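PDB 5AH0: lipase from Pelosinus fermentans, which hydrolyses esters as a zinc-containing lipase and also breaks down the synthetic polyester poly(butylene adipate-co-terephthalate). Local coordinates for residues His76-His82 with Ser230-Leu234; Ser114-Gln118 with Ala235-Leu239; Phe175-Lys180 with Thr219-Asn224; Thr241-Arg245 with Arg299-Val305. One frame throughout, in Å; residues are numbered along the deposited sequence.

Interaction 1 (His76-His82 with Ser230-Leu234). With ZN (zinc ion), chain C.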
loop_
_atom_site.group_PDB
_atom_site.type_symbol
_atom_site.label_atom_id
_atom_site.label_comp_id
_atom_site.label_asym_id
_atom_site.label_seq_id
_atom_site.Cartn_x
_atom_site.Cartn_y
_atom_site.Cartn_z
ATOM N N HIS A 76 5.153 -2.221 -20.783
ATOM C CA HIS A 76 5.682 -2.555 -19.461
ATOM C C HIS A 76 5.935 -4.047 -19.291
ATOM O O HIS A 76 7.019 -4.445 -18.866
ATOM C CB HIS A 76 4.734 -2.084 -18.355
ATOM C CG HIS A 76 5.160 -2.516 -16.984
ATOM N ND1 HIS A 76 5.981 -1.754 -16.184
ATOM C CD2 HIS A 76 4.908 -3.655 -16.291
ATOM C CE1 HIS A 76 6.205 -2.396 -15.049
ATOM N NE2 HIS A 76 5.568 -3.550 -15.092
ATOM N N SER A 77 4.935 -4.860 -19.624
ATOM C CA SER A 77 5.021 -6.310 -19.461
ATOM C C SER A 77 6.243 -6.877 -20.150
ATOM O O SER A 77 7.013 -7.625 -19.546
ATOM C CB SER A 77 3.784 -7.004 -20.023
ATOM O OG SER A 77 2.603 -6.307 -19.694
ATOM N N THR A 78 6.394 -6.526 -21.424
ATOM C CA THR A 78 7.483 -7.027 -22.248
ATOM C C THR A 78 8.839 -6.601 -21.710
ATOM O O THR A 78 9.753 -7.416 -21.603
ATOM C CB THR A 78 7.360 -6.548 -23.707
ATOM O OG1 THR A 78 6.026 -6.772 -24.178
ATOM C CG2 THR A 78 8.341 -7.301 -24.593
ATOM N N GLN A 79 8.968 -5.318 -21.385
ATOM C CA GLN A 79 10.228 -4.783 -20.878
ATOM C C GLN A 79 10.662 -5.451 -19.571
ATOM O O GLN A 79 11.852 -5.630 -19.317
ATOM C CB GLN A 79 10.114 -3.272 -20.675
ATOM C CG GLN A 79 11.285 -2.667 -19.926
ATOM C CD GLN A 79 11.104 -1.191 -19.657
ATOM O OE1 GLN A 79 11.145 -0.749 -18.505
ATOM N NE2 GLN A 79 10.910 -0.414 -20.725
ATOM N N LYS A 80 9.696 -5.824 -18.743
ATOM C CA LYS A 80 10.018 -6.453 -17.476
ATOM C C LYS A 80 9.989 -7.981 -17.565
ATOM O O LYS A 80 10.573 -8.664 -16.728
ATOM C CB LYS A 80 9.056 -5.970 -16.396
ATOM C CG LYS A 80 9.589 -4.811 -15.582
ATOM C CD LYS A 80 9.686 -3.530 -16.399
ATOM C CE LYS A 80 10.277 -2.375 -15.587
ATOM N NZ LYS A 80 11.771 -2.339 -15.654
ATOM N N GLY A 81 9.303 -8.522 -18.566
ATOM C CA GLY A 81 9.197 -9.965 -18.692
ATOM C C GLY A 81 8.008 -10.549 -17.948
ATOM O O GLY A 81 8.160 -11.486 -17.164
ATOM N N HIS A 82 6.827 -9.985 -18.200
ATOM C CA HIS A 82 5.581 -10.384 -17.538
ATOM C C HIS A 82 4.754 -11.425 -18.270
ATOM O O HIS A 82 5.162 -11.983 -19.274
ATOM C CB HIS A 82 4.657 -9.176 -17.364
ATOM C CG HIS A 82 4.890 -8.383 -16.122
ATOM N ND1 HIS A 82 5.592 -8.870 -15.045
ATOM C CD2 HIS A 82 4.514 -7.125 -15.793
ATOM C CE1 HIS A 82 5.629 -7.947 -14.098
ATOM N NE2 HIS A 82 4.987 -6.878 -14.530
ATOM N N SER A 230 17.162 -9.648 -10.109
ATOM C CA SER A 230 17.273 -9.448 -11.559
ATOM C C SER A 230 16.342 -8.362 -12.104
ATOM O O SER A 230 16.658 -7.706 -13.096
ATOM C CB SER A 230 17.013 -10.762 -12.298
ATOM O OG SER A 230 15.676 -11.178 -12.133
ATOM N N THR A 231 15.180 -8.193 -11.487
ATOM C CA THR A 231 14.269 -7.148 -11.927
ATOM C C THR A 231 14.203 -5.986 -10.940
ATOM O O THR A 231 14.641 -6.099 -9.795
ATOM C CB THR A 231 12.852 -7.692 -12.137
ATOM O OG1 THR A 231 12.005 -6.631 -12.580
ATOM C CG2 THR A 231 12.303 -8.229 -10.847
ATOM N N ASN A 232 13.673 -4.861 -11.400
ATOM C CA ASN A 232 13.407 -3.732 -10.518
ATOM C C ASN A 232 11.902 -3.508 -10.435
ATOM O O ASN A 232 11.445 -2.413 -10.136
ATOM C CB ASN A 232 14.114 -2.464 -11.007
ATOM C CG ASN A 232 13.562 -1.959 -12.333
ATOM O OD1 ASN A 232 12.998 -2.723 -13.117
ATOM N ND2 ASN A 232 13.714 -0.664 -12.583
ATOM N N ASP A 233 11.143 -4.564 -10.717
ATOM C CA ASP A 233 9.688 -4.483 -10.821
ATOM C C ASP A 233 8.986 -5.213 -9.690
ATOM O O ASP A 233 7.902 -5.764 -9.874
ATOM C CB ASP A 233 9.228 -5.054 -12.170
ATOM C CG ASP A 233 7.778 -4.703 -12.500
ATOM O OD1 ASP A 233 7.373 -3.542 -12.260
ATOM O OD2 ASP A 233 7.049 -5.592 -13.001
ATOM N N LEU A 234 9.594 -5.204 -8.512
ATOM C CA LEU A 234 8.949 -5.789 -7.347
ATOM C C LEU A 234 8.970 -4.803 -6.177
ATOM O O LEU A 234 9.629 -3.755 -6.255
ATOM C CB LEU A 234 9.624 -7.104 -6.982
ATOM C CG LEU A 234 9.341 -8.223 -7.984
ATOM C CD1 LEU A 234 10.307 -9.370 -7.799
ATOM C CD2 LEU A 234 7.918 -8.715 -7.838
HETATM ZN ZN ZN C . 5.265 -5.023 -13.648
#
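Lys80 starts out from helix 74-80 over Asp233. Its CB lies 4.0 Å from Asp233 OD2, and CG packs more closely, 3.4 Å from Asp233 CB. A bend at chi2 (69°) then swings CD across one face of the His76 ring, toward its rim. CE carries on to Asn232, and a second bend at chi4 (88°) sets NZ 2.8 Å from Asn232 OD1, in the amide plane and on an oxygen lone pair; Gln79 OE1 takes a weak bond from the same amine. Asp233 OD2 binds the zinc ion at 2.0 Å, together with His76 NE2, His82 NE2 and Asp56, a two-histidine, two-aspartate site as in the related Geobacillus lipases. Gly81, with positive phi, closes the helix in a Schellman motif, and the chain turns there to present His82. With an alanine at Lys80, Asn232 OD1 would probably lose this charged donor, and the packing on Asp233 CB and the rim of the His76 ring would go. The other carboxylate oxygen, Asp233 OD1, sits in the plane of the His76 ring at its edge, 3.2 Å from His76 CE1, with ring and carboxylate planes 62° apart.

Interaction 2 (Ser114-Gln118 with Ala235-Leu239)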
loop_
_atom_site.group_PDB
_atom_site.type_symbol
_atom_site.label_atom_id
_atom_site.label_comp_id
_atom_site.label_asym_id
_atom_site.label_seq_id
_atom_site.Cartn_x
_atom_site.Cartn_y
_atom_site.Cartn_z
ATOM N N SER A 114 0.599 2.072 4.444
ATOM C CA SER A 114 1.905 1.558 4.060
ATOM C C SER A 114 2.139 1.732 2.557
ATOM O O SER A 114 1.834 2.791 2.008
ATOM C CB SER A 114 2.022 0.094 4.494
ATOM O OG SER A 114 3.273 -0.442 4.145
ATOM N N MET A 115 2.651 0.698 1.890
ATOM C CA MET A 115 2.990 0.777 0.462
ATOM C C MET A 115 1.801 1.174 -0.421
ATOM O O MET A 115 1.969 1.668 -1.541
ATOM C CB MET A 115 3.555 -0.554 -0.018
ATOM C CG MET A 115 4.175 -0.493 -1.414
ATOM S SD MET A 115 4.665 -2.100 -2.062
ATOM C CE MET A 115 5.307 -1.615 -3.666
ATOM N N GLY A 116 0.597 0.958 0.093
ATOM C CA GLY A 116 -0.607 1.358 -0.599
ATOM C C GLY A 116 -0.573 2.851 -0.856
ATOM O O GLY A 116 -1.154 3.340 -1.833
ATOM N N GLY A 117 0.097 3.587 0.033
ATOM C CA GLY A 117 0.220 5.020 -0.160
ATOM C C GLY A 117 0.892 5.344 -1.489
ATOM O O GLY A 117 0.475 6.262 -2.200
ATOM N N GLN A 118 1.899 4.548 -1.850
ATOM C CA GLN A 118 2.612 4.725 -3.105
ATOM C C GLN A 118 1.743 4.288 -4.273
ATOM O O GLN A 118 1.681 4.943 -5.308
ATOM C CB GLN A 118 3.904 3.917 -3.096
ATOM C CG GLN A 118 5.034 4.509 -2.293
ATOM C CD GLN A 118 6.303 3.707 -2.470
ATOM O OE1 GLN A 118 6.294 2.481 -2.339
ATOM N NE2 GLN A 118 7.395 4.385 -2.818
ATOM N N ALA A 235 8.245 -5.130 -5.108
ATOM C CA ALA A 235 8.137 -4.236 -3.952
ATOM C C ALA A 235 9.505 -3.867 -3.381
ATOM O O ALA A 235 9.724 -2.723 -2.993
ATOM C CB ALA A 235 7.273 -4.860 -2.867
ATOM N N ASN A 236 10.431 -4.824 -3.377
ATOM C CA ASN A 236 11.734 -4.618 -2.754
ATOM C C ASN A 236 12.536 -3.488 -3.420
ATOM O O ASN A 236 13.343 -2.827 -2.771
ATOM C CB ASN A 236 12.529 -5.927 -2.752
ATOM C CG ASN A 236 12.901 -6.380 -4.148
ATOM O OD1 ASN A 236 12.174 -6.120 -5.106
ATOM N ND2 ASN A 236 14.033 -7.070 -4.272
ATOM N N TRP A 237 12.296 -3.235 -4.699
ATOM C CA TRP A 237 12.909 -2.071 -5.327
ATOM C C TRP A 237 12.117 -0.805 -4.999
ATOM O O TRP A 237 12.685 0.186 -4.543
ATOM C CB TRP A 237 13.008 -2.258 -6.836
ATOM C CG TRP A 237 13.467 -1.037 -7.546
ATOM C CD1 TRP A 237 12.731 -0.247 -8.378
ATOM C CD2 TRP A 237 14.766 -0.441 -7.468
ATOM N NE1 TRP A 237 13.499 0.793 -8.844
ATOM C CE2 TRP A 237 14.752 0.698 -8.296
ATOM C CE3 TRP A 237 15.942 -0.767 -6.787
ATOM C CZ2 TRP A 237 15.866 1.513 -8.458
ATOM C CZ3 TRP A 237 17.049 0.043 -6.951
ATOM C CH2 TRP A 237 17.002 1.171 -7.776
ATOM N N ASP A 238 10.804 -0.857 -5.207
ATOM C CA ASP A 238 9.940 0.306 -5.030
ATOM C C ASP A 238 9.870 0.786 -3.572
ATOM O O ASP A 238 9.555 1.944 -3.301
ATOM C CB ASP A 238 8.526 -0.005 -5.534
ATOM C CG ASP A 238 8.316 0.388 -6.986
ATOM O OD1 ASP A 238 9.182 1.097 -7.544
ATOM O OD2 ASP A 238 7.273 -0.002 -7.563
ATOM N N LEU A 239 10.129 -0.111 -2.632
ATOM C CA LEU A 239 10.106 0.262 -1.221
ATOM C C LEU A 239 11.406 0.902 -0.764
ATOM O O LEU A 239 11.438 1.582 0.259
ATOM C CB LEU A 239 9.806 -0.966 -0.361
ATOM C CG LEU A 239 8.353 -1.423 -0.438
ATOM C CD1 LEU A 239 8.154 -2.714 0.337
ATOM C CD2 LEU A 239 7.453 -0.326 0.107
#
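Met115 and Leu239 bring the two backbones nearest, with CA atoms 7.3 Å apart, while the CA atoms of Gln118 and Asp238 are 8.8 Å apart. Residues 114-118 include the nucleophile elbow of the alpha/beta-hydrolase fold: Ser114, at a positive phi of 56°, forms the sharp turn between strand 108-113 and helix 116-129. Its OG is hydrogen-bonded to His357, so it is probably the catalytic serine. Met115, the next residue, reaches over to helix 235-238. With CG anti to the backbone N (chi1 -169°) and the chain extended beyond it, the thioether runs straight across, roughly perpendicular to Leu239. Met115 CG touches Leu239 CD2 at 3.6 Å, and farther out Met115 SD is 3.9 Å from Ala235 CB. Alongside this apolar strip, Gln118 NE2 donates to the backbone oxygen Asp238 O over 3.3 Å, with an N-H...O angle of 153° and the acceptor nearly in the amide plane. The other end of that amide, Gln118 OE1, accepts from Asn54, whose backbone N in turn binds Asp238 OD2, so both ends of a buried group are used. A leucine at Gln118 would probably leave Asp238 O and the Asn54 side-chain amide each short of a partner. Beyond the sulfur, the methyl group Met115 CE ends 4.1 Å from Asp238 CB.

Interaction 3 (Phe175-Lys180 with Thr219-Asn224)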
loop_
_atom_site.group_PDB
_atom_site.type_symbol
_atom_site.label_atom_id
_atom_site.label_comp_id
_atom_site.label_asym_id
_atom_site.label_seq_id
_atom_site.Cartn_x
_atom_site.Cartn_y
_atom_site.Cartn_z
ATOM N N PHE A 175 14.500 -7.522 4.012
ATOM C CA PHE A 175 13.211 -7.460 3.326
ATOM C C PHE A 175 12.551 -8.839 3.241
ATOM O O PHE A 175 11.379 -8.993 3.549
ATOM C CB PHE A 175 13.396 -6.878 1.924
ATOM C CG PHE A 175 12.208 -7.060 1.022
ATOM C CD1 PHE A 175 12.056 -8.223 0.272
ATOM C CD2 PHE A 175 11.260 -6.060 0.899
ATOM C CE1 PHE A 175 10.980 -8.392 -0.554
ATOM C CE2 PHE A 175 10.174 -6.218 0.057
ATOM C CZ PHE A 175 10.032 -7.383 -0.668
ATOM N N GLY A 176 13.305 -9.836 2.795
ATOM C CA GLY A 176 12.797 -11.194 2.719
ATOM C C GLY A 176 12.588 -11.826 4.089
ATOM O O GLY A 176 11.705 -12.665 4.269
ATOM N N ASP A 177 13.405 -11.440 5.064
ATOM C CA ASP A 177 13.228 -11.966 6.405
ATOM C C ASP A 177 11.918 -11.451 6.975
ATOM O O ASP A 177 11.174 -12.188 7.627
ATOM C CB ASP A 177 14.377 -11.566 7.320
ATOM C CG ASP A 177 14.193 -12.087 8.734
ATOM O OD1 ASP A 177 14.531 -13.266 8.984
ATOM O OD2 ASP A 177 13.684 -11.331 9.590
ATOM N N PHE A 178 11.640 -10.175 6.720
ATOM C CA PHE A 178 10.406 -9.576 7.187
ATOM C C PHE A 178 9.198 -10.252 6.547
ATOM O O PHE A 178 8.207 -10.524 7.214
ATOM C CB PHE A 178 10.357 -8.085 6.894
ATOM C CG PHE A 178 9.094 -7.450 7.368
ATOM C CD1 PHE A 178 8.942 -7.126 8.702
ATOM C CD2 PHE A 178 8.033 -7.244 6.505
ATOM C CE1 PHE A 178 7.763 -6.584 9.161
ATOM C CE2 PHE A 178 6.844 -6.697 6.961
ATOM C CZ PHE A 178 6.710 -6.372 8.285
ATOM N N ALA A 179 9.271 -10.506 5.246
ATOM C CA ALA A 179 8.146 -11.117 4.567
ATOM C C ALA A 179 7.852 -12.491 5.153
ATOM O O ALA A 179 6.730 -12.750 5.607
ATOM C CB ALA A 179 8.410 -11.214 3.079
ATOM N N LYS A 180 8.867 -13.355 5.160
ATOM C CA LYS A 180 8.729 -14.695 5.707
ATOM C C LYS A 180 8.143 -14.664 7.112
ATOM O O LYS A 180 7.192 -15.391 7.413
ATOM C CB LYS A 180 10.080 -15.399 5.728
ATOM C CG LYS A 180 10.579 -15.828 4.357
ATOM C CD LYS A 180 12.089 -16.016 4.375
ATOM C CE LYS A 180 12.526 -16.907 3.231
ATOM N NZ LYS A 180 13.997 -16.952 3.088
ATOM N N THR A 219 6.345 -20.280 0.379
ATOM C CA THR A 219 6.940 -19.012 0.815
ATOM C C THR A 219 8.439 -18.937 0.534
ATOM O O THR A 219 8.922 -17.953 -0.034
ATOM C CB THR A 219 6.719 -18.764 2.331
ATOM O OG1 THR A 219 5.339 -18.960 2.664
ATOM C CG2 THR A 219 7.117 -17.350 2.701
ATOM N N ASN A 220 9.171 -19.972 0.939
ATOM C CA ASN A 220 10.606 -20.043 0.669
ATOM C C ASN A 220 10.931 -20.021 -0.818
ATOM O O ASN A 220 11.874 -19.357 -1.234
ATOM C CB ASN A 220 11.224 -21.280 1.326
ATOM C CG ASN A 220 11.397 -21.108 2.820
ATOM O OD1 ASN A 220 11.547 -19.985 3.311
ATOM N ND2 ASN A 220 11.390 -22.215 3.554
ATOM N N ARG A 221 10.160 -20.746 -1.618
ATOM C CA ARG A 221 10.426 -20.790 -3.052
ATOM C C ARG A 221 10.254 -19.397 -3.668
ATOM O O ARG A 221 11.016 -19.007 -4.549
ATOM C CB ARG A 221 9.507 -21.806 -3.741
ATOM C CG ARG A 221 9.678 -21.897 -5.262
ATOM C CD ARG A 221 8.984 -23.135 -5.826
ATOM N NE ARG A 221 7.535 -23.094 -5.627
ATOM C CZ ARG A 221 6.670 -22.508 -6.455
ATOM N NH1 ARG A 221 7.097 -21.912 -7.563
ATOM N NH2 ARG A 221 5.372 -22.530 -6.176
ATOM N N VAL A 222 9.290 -18.627 -3.170
ATOM C CA VAL A 222 9.067 -17.279 -3.685
ATOM C C VAL A 222 10.247 -16.338 -3.447
ATOM O O VAL A 222 10.699 -15.659 -4.371
ATOM C CB VAL A 222 7.814 -16.645 -3.054
ATOM C CG1 VAL A 222 7.806 -15.123 -3.265
ATOM C CG2 VAL A 222 6.549 -17.304 -3.601
ATOM N N PHE A 223 10.756 -16.315 -2.217
ATOM C CA PHE A 223 11.785 -15.345 -1.831
ATOM C C PHE A 223 13.217 -15.873 -1.999
ATOM O O PHE A 223 14.191 -15.172 -1.716
ATOM C CB PHE A 223 11.535 -14.885 -0.394
ATOM C CG PHE A 223 10.263 -14.102 -0.236
ATOM C CD1 PHE A 223 10.221 -12.750 -0.546
ATOM C CD2 PHE A 223 9.099 -14.725 0.172
ATOM C CE1 PHE A 223 9.052 -12.029 -0.423
ATOM C CE2 PHE A 223 7.920 -14.007 0.298
ATOM C CZ PHE A 223 7.896 -12.657 0.000
ATOM N N ASN A 224 13.344 -17.107 -2.466
ATOM C CA ASN A 224 14.648 -17.634 -2.847
ATOM C C ASN A 224 14.774 -17.617 -4.361
ATOM O O ASN A 224 15.683 -18.212 -4.928
ATOM C CB ASN A 224 14.859 -19.048 -2.306
ATOM C CG ASN A 224 14.847 -19.100 -0.791
ATOM O OD1 ASN A 224 14.592 -18.095 -0.115
ATOM N ND2 ASN A 224 15.110 -20.280 -0.246
#
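Asn220 OD1 meets the end of the Lys180 side chain, the two side chains crossing at about a right angle: Lys180 CE lies 3.2 Å from Asn220 OD1, a contact of the oxygen with the methylene next to the ammonium, and Lys180 NZ is farther off at 3.9 Å. The two residues belong to an antiparallel helix pair, helix 173-190 against helix 215-223, whose local axes run at 159° with a closest approach of 10.6 Å. Helix 173-190 probably corresponds to the lid helix of the related Geobacillus lipases, so this packing may concern the lid region. Closer to its root, the extended lysine chain passes obliquely by Thr219, with Lys180 CG 4.1 Å from Thr219 CG2; the threonine hydroxyl is turned elsewhere, to Leu215 O. The centre of the interface is Phe223. Its CG stands anti to the carbonyl carbon (chi1 -66°), which aims the ring at the opposite helix. Phe223 CZ packs against Ala179 CB, at 3.4 Å. The backbones come nearest at Gly176 CA and Phe223 CA, 6.2 Å apart. Val222 CG1 lies over one face of the Phe223 ring, near the rim, while Trp228 and Phe200 add further aromatic contacts. At the ring's edge and near its plane, Phe175 CE1 comes in 4.1 Å from Phe223 CE1.

Interaction 4 (Thr241-Arg245 with Arg299-Val305)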
loop_
_atom_site.group_PDB
_atom_site.type_symbol
_atom_site.label_atom_id
_atom_site.label_comp_id
_atom_site.label_asym_id
_atom_site.label_seq_id
_atom_site.Cartn_x
_atom_site.Cartn_y
_atom_site.Cartn_z
ATOM N N THR A 241 14.810 3.348 -0.702
ATOM C CA THR A 241 15.068 4.768 -0.872
ATOM C C THR A 241 15.427 5.050 -2.326
ATOM O O THR A 241 15.108 6.112 -2.868
ATOM C CB THR A 241 16.202 5.223 0.039
ATOM O OG1 THR A 241 17.363 4.423 -0.226
ATOM C CG2 THR A 241 15.806 5.041 1.490
ATOM N N ASP A 242 16.067 4.070 -2.955
ATOM C CA ASP A 242 16.519 4.188 -4.333
ATOM C C ASP A 242 15.361 4.156 -5.313
ATOM O O ASP A 242 15.300 4.966 -6.235
ATOM C CB ASP A 242 17.482 3.054 -4.662
ATOM C CG ASP A 242 18.555 2.888 -3.614
ATOM O OD1 ASP A 242 19.240 3.890 -3.296
ATOM O OD2 ASP A 242 18.677 1.764 -3.075
ATOM N N GLY A 243 14.430 3.232 -5.105
ATOM C CA GLY A 243 13.293 3.100 -5.995
ATOM C C GLY A 243 12.187 4.120 -5.785
ATOM O O GLY A 243 11.540 4.557 -6.741
ATOM N N ALA A 244 11.965 4.507 -4.534
ATOM C CA ALA A 244 10.898 5.457 -4.229
ATOM C C ALA A 244 11.233 6.798 -4.873
ATOM O O ALA A 244 10.383 7.463 -5.479
ATOM C CB ALA A 244 10.722 5.604 -2.729
ATOM N N ARG A 245 12.497 7.162 -4.719
ATOM C CA ARG A 245 13.100 8.315 -5.346
ATOM C C ARG A 245 12.692 8.380 -6.801
ATOM O O ARG A 245 12.196 9.402 -7.280
ATOM C CB ARG A 245 14.614 8.208 -5.212
ATOM C CG ARG A 245 15.319 9.507 -5.203
ATOM C CD ARG A 245 16.754 9.373 -4.746
ATOM N NE ARG A 245 17.503 8.322 -5.425
ATOM C CZ ARG A 245 18.828 8.240 -5.389
ATOM N NH1 ARG A 245 19.521 9.158 -4.730
ATOM N NH2 ARG A 245 19.460 7.258 -6.019
ATOM N N ARG A 299 23.764 5.350 6.504
ATOM C CA ARG A 299 24.519 5.151 5.276
ATOM C C ARG A 299 24.911 6.467 4.640
ATOM O O ARG A 299 24.072 7.347 4.436
ATOM C CB ARG A 299 23.711 4.328 4.280
ATOM C CG ARG A 299 24.469 3.949 3.048
ATOM C CD ARG A 299 23.544 3.320 2.059
ATOM N NE ARG A 299 22.617 4.294 1.511
ATOM C CZ ARG A 299 21.310 4.086 1.366
ATOM N NH1 ARG A 299 20.774 2.933 1.752
ATOM N NH2 ARG A 299 20.543 5.033 0.844
ATOM N N ASN A 300 26.190 6.579 4.304
ATOM C CA ASN A 300 26.730 7.791 3.713
ATOM C C ASN A 300 27.480 7.434 2.444
ATOM O O ASN A 300 28.707 7.503 2.405
ATOM C CB ASN A 300 27.660 8.506 4.692
ATOM C CG ASN A 300 27.932 9.939 4.295
ATOM O OD1 ASN A 300 27.111 10.573 3.634
ATOM N ND2 ASN A 300 29.103 10.449 4.669
ATOM N N GLU A 301 26.747 7.003 1.425
ATOM C CA GLU A 301 27.376 6.637 0.168
ATOM C C GLU A 301 26.984 7.608 -0.927
ATOM O O GLU A 301 25.884 8.161 -0.932
ATOM C CB GLU A 301 27.005 5.207 -0.225
ATOM C CG GLU A 301 27.488 4.181 0.781
ATOM C CD GLU A 301 26.903 2.797 0.549
ATOM O OE1 GLU A 301 26.305 2.576 -0.529
ATOM O OE2 GLU A 301 27.029 1.940 1.454
ATOM N N GLN A 302 27.892 7.804 -1.867
ATOM C CA GLN A 302 27.641 8.713 -2.968
ATOM C C GLN A 302 26.701 8.063 -3.985
ATOM O O GLN A 302 26.796 6.865 -4.263
ATOM C CB GLN A 302 28.975 9.149 -3.581
ATOM C CG GLN A 302 29.930 8.007 -3.876
ATOM C CD GLN A 302 31.283 8.491 -4.386
ATOM O OE1 GLN A 302 31.496 9.693 -4.564
ATOM N NE2 GLN A 302 32.206 7.557 -4.612
ATOM N N GLY A 303 25.744 8.841 -4.480
ATOM C CA GLY A 303 24.794 8.351 -5.462
ATOM C C GLY A 303 23.498 7.822 -4.865
ATOM O O GLY A 303 22.483 7.747 -5.555
ATOM N N ARG A 304 23.515 7.470 -3.581
ATOM C CA ARG A 304 22.296 7.011 -2.917
ATOM C C ARG A 304 21.828 8.031 -1.888
ATOM O O ARG A 304 22.602 8.885 -1.462
ATOM C CB ARG A 304 22.512 5.654 -2.239
ATOM C CG ARG A 304 22.667 4.490 -3.203
ATOM C CD ARG A 304 22.923 3.197 -2.452
ATOM N NE ARG A 304 21.708 2.410 -2.264
ATOM C CZ ARG A 304 21.583 1.453 -1.350
ATOM N NH1 ARG A 304 22.601 1.184 -0.545
ATOM N NH2 ARG A 304 20.446 0.773 -1.231
ATOM N N VAL A 305 20.563 7.934 -1.490
ATOM C CA VAL A 305 20.004 8.795 -0.450
ATOM C C VAL A 305 20.822 8.658 0.825
ATOM O O VAL A 305 21.052 7.545 1.306
ATOM C CB VAL A 305 18.537 8.436 -0.170
ATOM C CG1 VAL A 305 17.976 9.270 0.989
ATOM C CG2 VAL A 305 17.704 8.611 -1.429
#
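The guanidinium of Arg304 receives the Asp242 carboxylate at one part of its edge and Glu301 OE1 at another, while one of its faces is covered by the guanidinium of Arg299, whose NH1 sits 3.3 Å above the plane toward the rim. Arg299 in turn has Arg304 CZ over a face and Thr241 OG1 at its edge. Two like charges can lie flat together here probably because acids surround them: Asp242, a more distant Glu301, and Asp170, which is salt-bridged to Arg299 NH1. Arg304 grips Asp242 side-on. Arg304 NH2 reaches the syn lone pair of Asp242 OD2 at 2.7 Å, in plane and at 161°, while Arg304 NE bonds Asp242 OD1 at 3.1 Å from a more tilted position, the two flat groups standing 31° apart. Arg299 NH2 donates to Val305 O over 2.6 Å and only weakly, at 3.4 Å, to Thr241 OG1, a hydroxyl that also pairs with Asp170. One helical turn on, Arg245 bends at chi3 (50°) to put NH2 3.1 Å from Gly303 O, in both the guanidinium and the carbonyl plane; its NH1 adds a weak bond to the same oxygen. Gly303 belongs to a type II turn from Glu301 to Arg304 and has the positive phi that suits it. Arg245 CD packs 3.5 Å from Val305 CG2, the two side chains running in opposite senses, and Trp329 receives the guanidinium in a cation-pi contact. The arrangement thus fastens the first turn of helix 241-250 to the long loop between helix 288-294 and strand 334-336.

Interaction 2 is the buried centre, about 6 Å from the middle of the chain, and contains the probable nucleophile Ser114; the other three contacts lie around it. Interaction 1 leads into it directly, since the zinc-binding loop runs on into helix 235-238: Asn232 O is 3.1 Å from Trp237 CD1, and the Asp238 side chain is about 8 Å from the zinc. On another flank, Phe175 CZ of interaction 3 packs 3.6 Å from Asn236 CB, joining the presumed lid helix to that same short helix. Interaction 4 follows along the chain, with Trp237 CH2 3.7 Å from Asp242 CB. Interactions 3 and 4 do not meet; their centres are about 23 Å apart.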